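Local atomic coordinates of alginate lyase, family PL7 (Zobellia galactanivorans, PDB entry 4BE3), a protein that cleaves alginate, the uronic acid polysaccharide of brown algae, in exolytic fashion as a lyase of polysaccharide lyase family 7. Residues N83-S94 and G293-T304; D153-Y161 and F202-F212. All coordinates share one frame; numbering follows the deposited sequence. Where two conformers were deposited one is given.

Contact 1. Residues N83-S94 and G293-T304; sequences NATLKVQHVSTS and GSYAEVWFKEAT
Gln89 lies over the indole of Trp299, its CG 3.4 Å from the centroid of the five-membered ring and 7° off the normal. Bent at chi2 (-71°), its chain carries NE2 over the six-membered part, the amide at 80° to the ring. Lys87 CE comes obliquely to Trp299 CE3 (3.6 Å), and its NZ salt-bridges Glu41. Trp299 NE1 donates near its ring plane to the anti lone pair of Glu297 OE2 (2.7 Å). An alanine in place of Trp299 would probably leave Glu297 OE2 without this donor and Gln89 without its platform. His90 and Tyr295 form an offset stack, centroids 3.9 Å apart, and His90 ND1 donates to Tyr295 O (2.9 Å). The other sheet face is tight and apolar: Leu86 CB sits over Phe300, and Leu86 CD1 meets Val298 CG1 at 3.7 Å. Exposed Glu302 meets Thr85 partly through water 1, bonded to Thr85 OG1 and, weakly, Glu302 OE1; Thr85 OG1 also bonds Ser188 OG. Strands 80-90 and 295-306 are antiparallel neighbours in the seven-stranded sheet, their ladder broken by two classic bulges. The chemistry implies two unlike faces: apolar toward Val105 and Val107 of strand 104-112, aromatic and polar on the other.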
loop_
_atom_site.group_PDB
_atom_site.type_symbol
_atom_site.label_atom_id
_atom_site.label_comp_id
_atom_site.label_asym_id
_atom_site.label_seq_id
_atom_site.Cartn_x
_atom_site.Cartn_y
_atom_site.Cartn_z
ATOM N N ASN A 83 11.803 2.867 -8.863
ATOM C CA ASN A 83 12.797 3.440 -9.768
ATOM C C ASN A 83 14.162 2.996 -9.386
ATOM O O ASN A 83 14.556 3.099 -8.196
ATOM C CB ASN A 83 12.779 5.015 -9.590
ATOM C CG ASN A 83 11.642 5.658 -10.385
ATOM O OD1 ASN A 83 11.803 5.905 -11.608
ATOM N ND2 ASN A 83 10.523 5.728 -9.846
ATOM N N ALA A 84 14.982 2.531 -10.368
ATOM C CA ALA A 84 16.295 2.183 -10.080
ATOM C C ALA A 84 17.293 2.703 -11.127
ATOM O O ALA A 84 16.962 2.849 -12.270
ATOM C CB ALA A 84 16.462 0.650 -10.026
ATOM N N THR A 85 18.500 3.041 -10.719
ATOM C CA THR A 85 19.582 3.333 -11.686
ATOM C C THR A 85 20.709 2.462 -11.274
ATOM O O THR A 85 21.122 2.446 -10.084
ATOM C CB THR A 85 19.995 4.832 -11.595
ATOM O OG1 THR A 85 18.848 5.609 -12.059
ATOM C CG2 THR A 85 21.118 5.087 -12.501
ATOM N N LEU A 86 21.340 1.780 -12.234
ATOM C CA LEU A 86 22.271 0.695 -11.819
ATOM C C LEU A 86 23.262 0.401 -12.959
ATOM O O LEU A 86 23.082 0.961 -14.041
ATOM C CB LEU A 86 21.447 -0.624 -11.555
ATOM C CG LEU A 86 20.706 -1.163 -12.848
ATOM C CD1 LEU A 86 20.683 -2.690 -12.726
ATOM C CD2 LEU A 86 19.249 -0.668 -12.864
ATOM N N LYS A 87 24.285 -0.420 -12.711
ATOM C CA LYS A 87 25.098 -0.987 -13.806
ATOM C C LYS A 87 25.393 -2.358 -13.370
ATOM O O LYS A 87 25.618 -2.624 -12.167
ATOM C CB LYS A 87 26.304 -0.122 -14.126
ATOM C CG LYS A 87 27.195 0.160 -12.908
ATOM C CD LYS A 87 28.168 1.280 -13.272
ATOM C CE LYS A 87 29.193 1.392 -12.111
ATOM N NZ LYS A 87 30.103 2.488 -12.584
ATOM N N VAL A 88 25.369 -3.316 -14.332
ATOM C CA VAL A 88 25.740 -4.654 -14.027
ATOM C C VAL A 88 27.200 -4.743 -14.236
ATOM O O VAL A 88 27.707 -4.348 -15.286
ATOM C CB VAL A 88 24.960 -5.655 -14.946
ATOM C CG1 VAL A 88 25.424 -7.100 -14.699
ATOM C CG2 VAL A 88 23.433 -5.519 -14.673
ATOM N N GLN A 89 27.897 -5.328 -13.222
ATOM C CA GLN A 89 29.384 -5.382 -13.229
ATOM C C GLN A 89 29.786 -6.801 -13.613
ATOM O O GLN A 89 30.905 -6.954 -14.048
ATOM C CB GLN A 89 30.000 -5.067 -11.867
ATOM C CG GLN A 89 29.686 -3.575 -11.513
ATOM C CD GLN A 89 30.486 -2.583 -12.373
ATOM O OE1 GLN A 89 30.454 -2.650 -13.554
ATOM N NE2 GLN A 89 31.175 -1.616 -11.756
ATOM N N HIS A 90 28.945 -7.825 -13.404
ATOM C CA HIS A 90 29.449 -9.136 -13.675
ATOM C C HIS A 90 28.287 -10.104 -13.789
ATOM O O HIS A 90 27.348 -9.939 -13.032
ATOM C CB HIS A 90 30.357 -9.617 -12.510
ATOM C CG HIS A 90 31.222 -10.778 -12.929
ATOM N ND1 HIS A 90 30.825 -12.102 -12.856
ATOM C CD2 HIS A 90 32.474 -10.755 -13.538
ATOM C CE1 HIS A 90 31.883 -12.890 -13.304
ATOM N NE2 HIS A 90 32.874 -12.059 -13.727
ATOM N N VAL A 91 28.296 -11.058 -14.783
ATOM C CA VAL A 91 27.381 -12.201 -14.797
ATOM C C VAL A 91 28.221 -13.472 -14.899
ATOM O O VAL A 91 29.433 -13.387 -15.125
ATOM C CB VAL A 91 26.432 -12.173 -16.027
ATOM C CG1 VAL A 91 25.384 -10.996 -15.877
ATOM C CG2 VAL A 91 27.277 -12.009 -17.323
ATOM N N SER A 92 27.590 -14.633 -14.734
ATOM C CA SER A 92 28.448 -15.847 -14.744
ATOM C C SER A 92 29.193 -15.949 -16.047
ATOM O O SER A 92 28.607 -15.766 -17.138
ATOM C CB SER A 92 27.581 -17.074 -14.618
ATOM O OG SER A 92 28.426 -18.188 -14.630
ATOM N N THR A 93 30.485 -16.327 -15.971
ATOM C CA THR A 93 31.263 -16.585 -17.219
ATOM C C THR A 93 31.157 -18.025 -17.620
ATOM O O THR A 93 31.860 -18.380 -18.527
ATOM C CB THR A 93 32.776 -16.304 -16.935
ATOM O OG1 THR A 93 33.181 -17.019 -15.778
ATOM C CG2 THR A 93 32.924 -14.786 -16.612
ATOM N N SER A 94 30.410 -18.873 -16.917
ATOM C CA SER A 94 30.171 -20.244 -17.424
ATOM C C SER A 94 28.672 -20.541 -17.399
ATOM O O SER A 94 27.889 -19.821 -16.764
ATOM C CB SER A 94 30.874 -21.245 -16.497
ATOM O OG SER A 94 30.473 -21.099 -15.131
ATOM N N GLY A 293 34.812 -16.313 -11.548
ATOM C CA GLY A 293 33.787 -15.787 -12.458
ATOM C C GLY A 293 32.383 -16.353 -12.282
ATOM O O GLY A 293 31.521 -16.057 -13.120
ATOM N N SER A 294 32.154 -17.190 -11.290
ATOM C CA SER A 294 30.893 -17.882 -11.151
ATOM C C SER A 294 30.012 -17.066 -10.164
ATOM O O SER A 294 29.569 -17.549 -9.088
ATOM C CB SER A 294 31.154 -19.281 -10.630
ATOM O OG SER A 294 31.612 -20.096 -11.670
ATOM N N TYR A 295 29.669 -15.855 -10.617
ATOM C CA TYR A 295 28.813 -15.001 -9.778
ATOM C C TYR A 295 28.255 -13.862 -10.579
ATOM O O TYR A 295 28.647 -13.615 -11.763
ATOM C CB TYR A 295 29.675 -14.386 -8.625
ATOM C CG TYR A 295 30.753 -13.445 -9.102
ATOM C CD1 TYR A 295 31.985 -13.911 -9.506
ATOM C CD2 TYR A 295 30.531 -12.055 -9.106
ATOM C CE1 TYR A 295 33.016 -13.057 -9.912
ATOM C CE2 TYR A 295 31.567 -11.166 -9.546
ATOM C CZ TYR A 295 32.780 -11.688 -9.921
ATOM O OH TYR A 295 33.795 -10.818 -10.309
ATOM N N ALA A 296 27.278 -13.138 -9.938
ATOM C CA ALA A 296 26.782 -11.979 -10.595
ATOM C C ALA A 296 26.961 -10.821 -9.614
ATOM O O ALA A 296 26.990 -11.033 -8.405
ATOM C CB ALA A 296 25.242 -12.188 -10.810
ATOM N N GLU A 297 27.070 -9.622 -10.142
ATOM C CA GLU A 297 27.307 -8.499 -9.296
ATOM C C GLU A 297 26.704 -7.243 -9.923
ATOM O O GLU A 297 26.910 -6.967 -11.125
ATOM C CB GLU A 297 28.861 -8.298 -9.213
ATOM C CG GLU A 297 29.183 -7.033 -8.289
ATOM C CD GLU A 297 30.677 -6.856 -8.088
ATOM O OE1 GLU A 297 31.406 -7.911 -8.167
ATOM O OE2 GLU A 297 31.184 -5.711 -7.856
ATOM N N VAL A 298 25.892 -6.507 -9.177
ATOM C CA VAL A 298 25.085 -5.438 -9.810
ATOM C C VAL A 298 25.228 -4.236 -8.788
ATOM O O VAL A 298 25.120 -4.496 -7.561
ATOM C CB VAL A 298 23.611 -5.832 -9.808
ATOM C CG1 VAL A 298 22.762 -4.715 -10.492
ATOM C CG2 VAL A 298 23.377 -7.177 -10.661
ATOM N N TRP A 299 25.450 -3.039 -9.322
ATOM C CA TRP A 299 25.634 -1.866 -8.462
ATOM C C TRP A 299 24.532 -0.916 -8.667
ATOM O O TRP A 299 24.132 -0.670 -9.796
ATOM C CB TRP A 299 26.904 -1.182 -8.875
ATOM C CG TRP A 299 28.166 -1.896 -8.568
ATOM C CD1 TRP A 299 28.408 -3.271 -8.219
ATOM C CD2 TRP A 299 29.453 -1.290 -8.605
ATOM N NE1 TRP A 299 29.760 -3.469 -8.052
ATOM C CE2 TRP A 299 30.428 -2.320 -8.290
ATOM C CE3 TRP A 299 29.897 0.026 -8.905
ATOM C CZ2 TRP A 299 31.826 -2.048 -8.229
ATOM C CZ3 TRP A 299 31.306 0.288 -8.841
ATOM C CH2 TRP A 299 32.231 -0.736 -8.562
ATOM N N PHE A 300 23.953 -0.366 -7.598
ATOM C CA PHE A 300 22.852 0.538 -7.799
ATOM C C PHE A 300 23.230 1.859 -7.249
ATOM O O PHE A 300 23.848 1.924 -6.124
ATOM C CB PHE A 300 21.619 0.072 -6.983
ATOM C CG PHE A 300 20.904 -1.111 -7.605
ATOM C CD1 PHE A 300 21.462 -2.377 -7.475
ATOM C CD2 PHE A 300 19.709 -0.851 -8.307
ATOM C CE1 PHE A 300 20.786 -3.465 -8.013
ATOM C CE2 PHE A 300 19.044 -1.994 -8.889
ATOM C CZ PHE A 300 19.655 -3.232 -8.780
ATOM N N LYS A 301 22.863 2.913 -7.931
ATOM C CA LYS A 301 23.121 4.209 -7.223
ATOM C C LYS A 301 21.798 4.864 -6.808
ATOM O O LYS A 301 21.762 5.886 -6.111
ATOM C CB LYS A 301 23.917 5.130 -8.112
ATOM C CG LYS A 301 23.222 5.564 -9.313
ATOM C CD LYS A 301 24.187 6.627 -9.759
ATOM C CE LYS A 301 23.555 7.678 -10.605
ATOM N NZ LYS A 301 24.664 8.219 -11.461
ATOM N N GLU A 302 20.698 4.347 -7.282
ATOM C CA GLU A 302 19.418 4.922 -6.811
ATOM C C GLU A 302 18.447 3.758 -6.782
ATOM O O GLU A 302 18.490 2.831 -7.694
ATOM C CB GLU A 302 18.931 5.930 -7.816
ATOM C CG GLU A 302 17.384 6.068 -7.575
ATOM C CD GLU A 302 16.684 7.353 -8.086
ATOM O OE1 GLU A 302 17.048 7.842 -9.149
ATOM O OE2 GLU A 302 15.692 7.863 -7.421
ATOM N N ALA A 303 17.620 3.663 -5.715
ATOM C CA ALA A 303 16.539 2.626 -5.613
ATOM C C ALA A 303 15.464 3.393 -4.813
ATOM O O ALA A 303 15.659 3.670 -3.593
ATOM C CB ALA A 303 17.031 1.428 -4.850
ATOM N N THR A 304 14.349 3.718 -5.435
ATOM C CA THR A 304 13.283 4.497 -4.760
ATOM C C THR A 304 11.983 3.795 -4.914
ATOM O O THR A 304 11.593 3.537 -6.074
ATOM C CB THR A 304 13.215 5.885 -5.468
ATOM O OG1 THR A 304 14.539 6.420 -5.244
ATOM C CG2 THR A 304 12.214 6.888 -4.800
HETATM O O HOH W 1 16.391 5.751 -10.873
HETATM O O HOH W 2 32.334 -19.367 -14.214
#

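Contact 2. Residues D153-Y161 and F202-F212; sequences DYSTAVWGY and FSSEGHKTIKF
Trp159 reaches the 202-212 hairpin with its indole edge, where NE1 donates to Lys208 O at 2.9 Å and 155°, the oxygen lying in the ring plane and the donor in the carbonyl plane. Further round the same edge, CH2 comes to 3.5 Å from Ser203 N. His207 turns its imidazole edge toward the indole face, the five-membered rings 5.3 Å apart between centroids and inclined at 50°. Val158 divides its two methyls: with CG1 anti to the backbone N (chi1 -179°), CG2 is set over the centre of the Phe202 ring, 3.7 Å from its centroid, while CG1 meets Phe202 CB and lies 3.8 Å from Ile210 CG1. Beyond them Thr156 CG2 touches Phe212 CE1 at 3.3 Å, approaching obliquely to the ring.

The next shell holds these groups in place. Phe202 and Ile210 exchange backbone hydrogen bonds in both directions, and a type II turn from Ser204 to His207 forms part of the connection between them. Glu185 holds His207 NE2, and the Phe212 ring meets Trp138 edge-to-face. Val158 and Trp159 both face Val136 in a classic bulge, where the chain turns a corner at Val158. Apart from the indole N-H bonded to Lys208 O, the segments meet mainly through apolar side chains of opposed sheets, consistent with the concanavalin-like beta-jelly roll of PL7 lyases.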
loop_
_atom_site.group_PDB
_atom_site.type_symbol
_atom_site.label_atom_id
_atom_site.label_comp_id
_atom_site.label_asym_id
_atom_site.label_seq_id
_atom_site.Cartn_x
_atom_site.Cartn_y
_atom_site.Cartn_z
ATOM N N ASP A 153 7.141 -17.952 -18.850
ATOM C CA ASP A 153 7.481 -16.523 -18.915
ATOM C C ASP A 153 7.424 -16.136 -20.388
ATOM O O ASP A 153 7.867 -16.907 -21.264
ATOM C CB ASP A 153 8.914 -16.301 -18.498
ATOM C CG ASP A 153 9.147 -16.255 -16.997
ATOM O OD1 ASP A 153 8.414 -16.890 -16.188
ATOM O OD2 ASP A 153 10.144 -15.603 -16.609
ATOM N N TYR A 154 6.965 -14.942 -20.678
ATOM C CA TYR A 154 7.007 -14.381 -22.011
ATOM C C TYR A 154 7.977 -13.228 -21.963
ATOM O O TYR A 154 7.873 -12.343 -21.115
ATOM C CB TYR A 154 5.654 -13.869 -22.304
ATOM C CG TYR A 154 5.631 -13.207 -23.669
ATOM C CD1 TYR A 154 6.127 -13.878 -24.821
ATOM C CD2 TYR A 154 5.296 -11.842 -23.791
ATOM C CE1 TYR A 154 6.180 -13.205 -26.096
ATOM C CE2 TYR A 154 5.241 -11.211 -25.037
ATOM C CZ TYR A 154 5.678 -11.883 -26.174
ATOM O OH TYR A 154 5.667 -11.190 -27.322
ATOM N N SER A 155 9.047 -13.276 -22.786
ATOM C CA SER A 155 10.160 -12.378 -22.650
ATOM C C SER A 155 10.152 -11.276 -23.710
ATOM O O SER A 155 9.951 -11.553 -24.927
ATOM C CB SER A 155 11.509 -13.233 -22.821
ATOM O OG SER A 155 12.580 -12.378 -22.538
ATOM N N THR A 156 10.414 -10.049 -23.340
ATOM C CA THR A 156 10.317 -8.912 -24.260
ATOM C C THR A 156 11.603 -8.143 -24.224
ATOM O O THR A 156 12.055 -7.677 -23.111
ATOM C CB THR A 156 9.187 -7.972 -23.798
ATOM O OG1 THR A 156 7.933 -8.649 -23.992
ATOM C CG2 THR A 156 9.114 -6.691 -24.678
ATOM N N ALA A 157 12.283 -7.955 -25.349
ATOM C CA ALA A 157 13.526 -7.233 -25.360
ATOM C C ALA A 157 13.453 -5.734 -25.105
ATOM O O ALA A 157 12.418 -5.088 -25.525
ATOM C CB ALA A 157 14.186 -7.416 -26.731
ATOM N N VAL A 158 14.397 -5.215 -24.324
ATOM C CA VAL A 158 14.487 -3.751 -24.187
ATOM C C VAL A 158 15.612 -3.249 -25.103
ATOM O O VAL A 158 15.334 -2.485 -26.128
ATOM C CB VAL A 158 14.822 -3.343 -22.668
ATOM C CG1 VAL A 158 14.885 -1.813 -22.607
ATOM C CG2 VAL A 158 13.619 -3.905 -21.869
ATOM N N TRP A 159 16.857 -3.587 -24.795
ATOM C CA TRP A 159 18.035 -3.239 -25.699
ATOM C C TRP A 159 18.681 -4.597 -25.904
ATOM O O TRP A 159 18.987 -5.337 -24.948
ATOM C CB TRP A 159 19.043 -2.403 -24.956
ATOM C CG TRP A 159 18.387 -1.062 -24.580
ATOM C CD1 TRP A 159 17.914 -0.072 -25.431
ATOM C CD2 TRP A 159 18.259 -0.571 -23.253
ATOM N NE1 TRP A 159 17.443 1.038 -24.679
ATOM C CE2 TRP A 159 17.657 0.772 -23.338
ATOM C CE3 TRP A 159 18.573 -1.141 -21.979
ATOM C CZ2 TRP A 159 17.324 1.510 -22.210
ATOM C CZ3 TRP A 159 18.266 -0.335 -20.809
ATOM C CH2 TRP A 159 17.641 0.969 -20.944
ATOM N N GLY A 160 18.797 -5.021 -27.183
ATOM C CA GLY A 160 19.472 -6.301 -27.369
ATOM C C GLY A 160 18.449 -7.397 -27.632
ATOM O O GLY A 160 17.355 -7.137 -28.205
ATOM N N TYR A 161 18.752 -8.561 -27.096
ATOM C CA TYR A 161 17.915 -9.716 -27.348
ATOM C C TYR A 161 16.921 -9.952 -26.181
ATOM O O TYR A 161 17.056 -9.375 -25.095
ATOM C CB TYR A 161 18.769 -10.960 -27.290
ATOM C CG TYR A 161 19.835 -10.964 -28.424
ATOM C CD1 TYR A 161 19.499 -10.516 -29.719
ATOM C CD2 TYR A 161 21.114 -11.395 -28.121
ATOM C CE1 TYR A 161 20.512 -10.511 -30.784
ATOM C CE2 TYR A 161 22.091 -11.479 -29.178
ATOM C CZ TYR A 161 21.696 -11.055 -30.463
ATOM O OH TYR A 161 22.665 -11.097 -31.517
ATOM N N PHE A 202 12.422 2.312 -19.600
ATOM C CA PHE A 202 13.844 1.982 -19.509
ATOM C C PHE A 202 14.697 3.008 -20.232
ATOM O O PHE A 202 14.310 3.392 -21.335
ATOM C CB PHE A 202 14.083 0.627 -20.292
ATOM C CG PHE A 202 13.451 -0.538 -19.609
ATOM C CD1 PHE A 202 14.210 -1.230 -18.640
ATOM C CD2 PHE A 202 12.171 -0.925 -19.975
ATOM C CE1 PHE A 202 13.696 -2.391 -18.043
ATOM C CE2 PHE A 202 11.602 -2.094 -19.394
ATOM C CZ PHE A 202 12.382 -2.797 -18.398
ATOM N N SER A 203 15.742 3.528 -19.576
ATOM C CA SER A 203 16.514 4.587 -20.252
ATOM C C SER A 203 17.986 4.371 -19.977
ATOM O O SER A 203 18.384 3.753 -18.970
ATOM C CB SER A 203 16.039 5.978 -19.698
ATOM O OG SER A 203 16.339 6.061 -18.316
ATOM N N SER A 204 18.821 4.847 -20.889
ATOM C CA SER A 204 20.248 4.736 -20.719
ATOM C C SER A 204 20.914 5.747 -21.687
ATOM O O SER A 204 20.462 5.917 -22.802
ATOM C CB SER A 204 20.735 3.347 -21.054
ATOM O OG SER A 204 22.142 3.252 -20.866
ATOM N N GLU A 205 21.893 6.478 -21.184
ATOM C CA GLU A 205 22.447 7.561 -22.019
ATOM C C GLU A 205 22.975 6.997 -23.378
ATOM O O GLU A 205 23.764 6.026 -23.465
ATOM C CB GLU A 205 23.549 8.250 -21.223
ATOM C CG GLU A 205 24.474 9.180 -22.008
ATOM C CD GLU A 205 23.783 10.409 -22.527
ATOM O OE1 GLU A 205 22.757 10.801 -21.905
ATOM O OE2 GLU A 205 24.266 10.966 -23.560
ATOM N N GLY A 206 22.504 7.599 -24.458
ATOM C CA GLY A 206 23.010 7.165 -25.738
ATOM C C GLY A 206 22.177 6.043 -26.343
ATOM O O GLY A 206 22.464 5.607 -27.429
ATOM N N HIS A 207 21.157 5.567 -25.641
ATOM C CA HIS A 207 20.234 4.590 -26.102
ATOM C C HIS A 207 18.842 5.099 -26.066
ATOM O O HIS A 207 18.546 6.076 -25.399
ATOM C CB HIS A 207 20.253 3.316 -25.193
ATOM C CG HIS A 207 21.650 2.716 -25.104
ATOM N ND1 HIS A 207 22.119 1.849 -26.005
ATOM C CD2 HIS A 207 22.701 2.956 -24.207
ATOM C CE1 HIS A 207 23.408 1.507 -25.666
ATOM N NE2 HIS A 207 23.743 2.184 -24.583
ATOM N N LYS A 208 17.975 4.465 -26.847
ATOM C CA LYS A 208 16.593 4.911 -26.911
ATOM C C LYS A 208 15.883 4.599 -25.592
ATOM O O LYS A 208 16.126 3.593 -24.954
ATOM C CB LYS A 208 15.786 4.115 -27.930
ATOM C CG LYS A 208 16.244 4.262 -29.400
ATOM C CD LYS A 208 16.169 5.683 -29.964
ATOM C CE LYS A 208 16.649 5.727 -31.431
ATOM N NZ LYS A 208 15.986 6.869 -32.109
ATOM N N THR A 209 15.037 5.513 -25.162
ATOM C CA THR A 209 14.182 5.195 -23.949
ATOM C C THR A 209 13.045 4.345 -24.449
ATOM O O THR A 209 12.360 4.674 -25.468
ATOM C CB THR A 209 13.620 6.538 -23.433
ATOM O OG1 THR A 209 14.692 7.251 -22.840
ATOM C CG2 THR A 209 12.577 6.262 -22.351
ATOM N N ILE A 210 12.767 3.263 -23.779
ATOM C CA ILE A 210 11.823 2.313 -24.292
ATOM C C ILE A 210 10.706 2.125 -23.258
ATOM O O ILE A 210 11.046 1.989 -22.055
ATOM C CB ILE A 210 12.441 0.924 -24.376
ATOM C CG1 ILE A 210 13.835 0.885 -25.090
ATOM C CG2 ILE A 210 11.466 -0.017 -25.110
ATOM C CD1 ILE A 210 13.710 1.287 -26.482
ATOM N N LYS A 211 9.461 2.174 -23.683
ATOM C CA LYS A 211 8.332 2.089 -22.701
ATOM C C LYS A 211 7.456 0.917 -23.028
ATOM O O LYS A 211 7.304 0.579 -24.270
ATOM C CB LYS A 211 7.489 3.369 -22.877
ATOM C CG LYS A 211 8.229 4.610 -22.258
ATOM C CD LYS A 211 7.295 5.836 -22.293
ATOM C CE LYS A 211 8.231 6.998 -21.871
ATOM N NZ LYS A 211 7.568 8.327 -21.783
ATOM N N PHE A 212 6.751 0.338 -22.045
ATOM C CA PHE A 212 5.835 -0.775 -22.321
ATOM C C PHE A 212 4.587 -0.556 -21.412
ATOM O O PHE A 212 4.743 -0.018 -20.309
ATOM C CB PHE A 212 6.400 -2.137 -21.891
ATOM C CG PHE A 212 7.667 -2.479 -22.658
ATOM C CD1 PHE A 212 7.576 -3.114 -23.889
ATOM C CD2 PHE A 212 8.887 -2.065 -22.185
ATOM C CE1 PHE A 212 8.778 -3.384 -24.632
ATOM C CE2 PHE A 212 10.118 -2.317 -22.930
ATOM C CZ PHE A 212 9.987 -3.025 -24.163
#

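In the fold
After the early strands, including 36-41 and 44-52 of the same sheet, strand 80-90 supplies the first half of contact 1. The chain then builds strands 104-112, 121-126 and 133-141 of the other sheet before reaching 153-161, the first half of contact 2. After returning to the seven-stranded sheet through 187-194, it closes the contact 2 loop at 202-212, with 40 residues between the segments. Contact 1 closes only when 293-304 arrives, with 198 residues between its segments, so contact 2 is nested within its loop. Contact 1 joins neighbouring inner strands of that sheet; contact 2 ties its outer hairpin to the facing sheet. Their centres are about 17 Å apart, their nearest atoms about 7 Å.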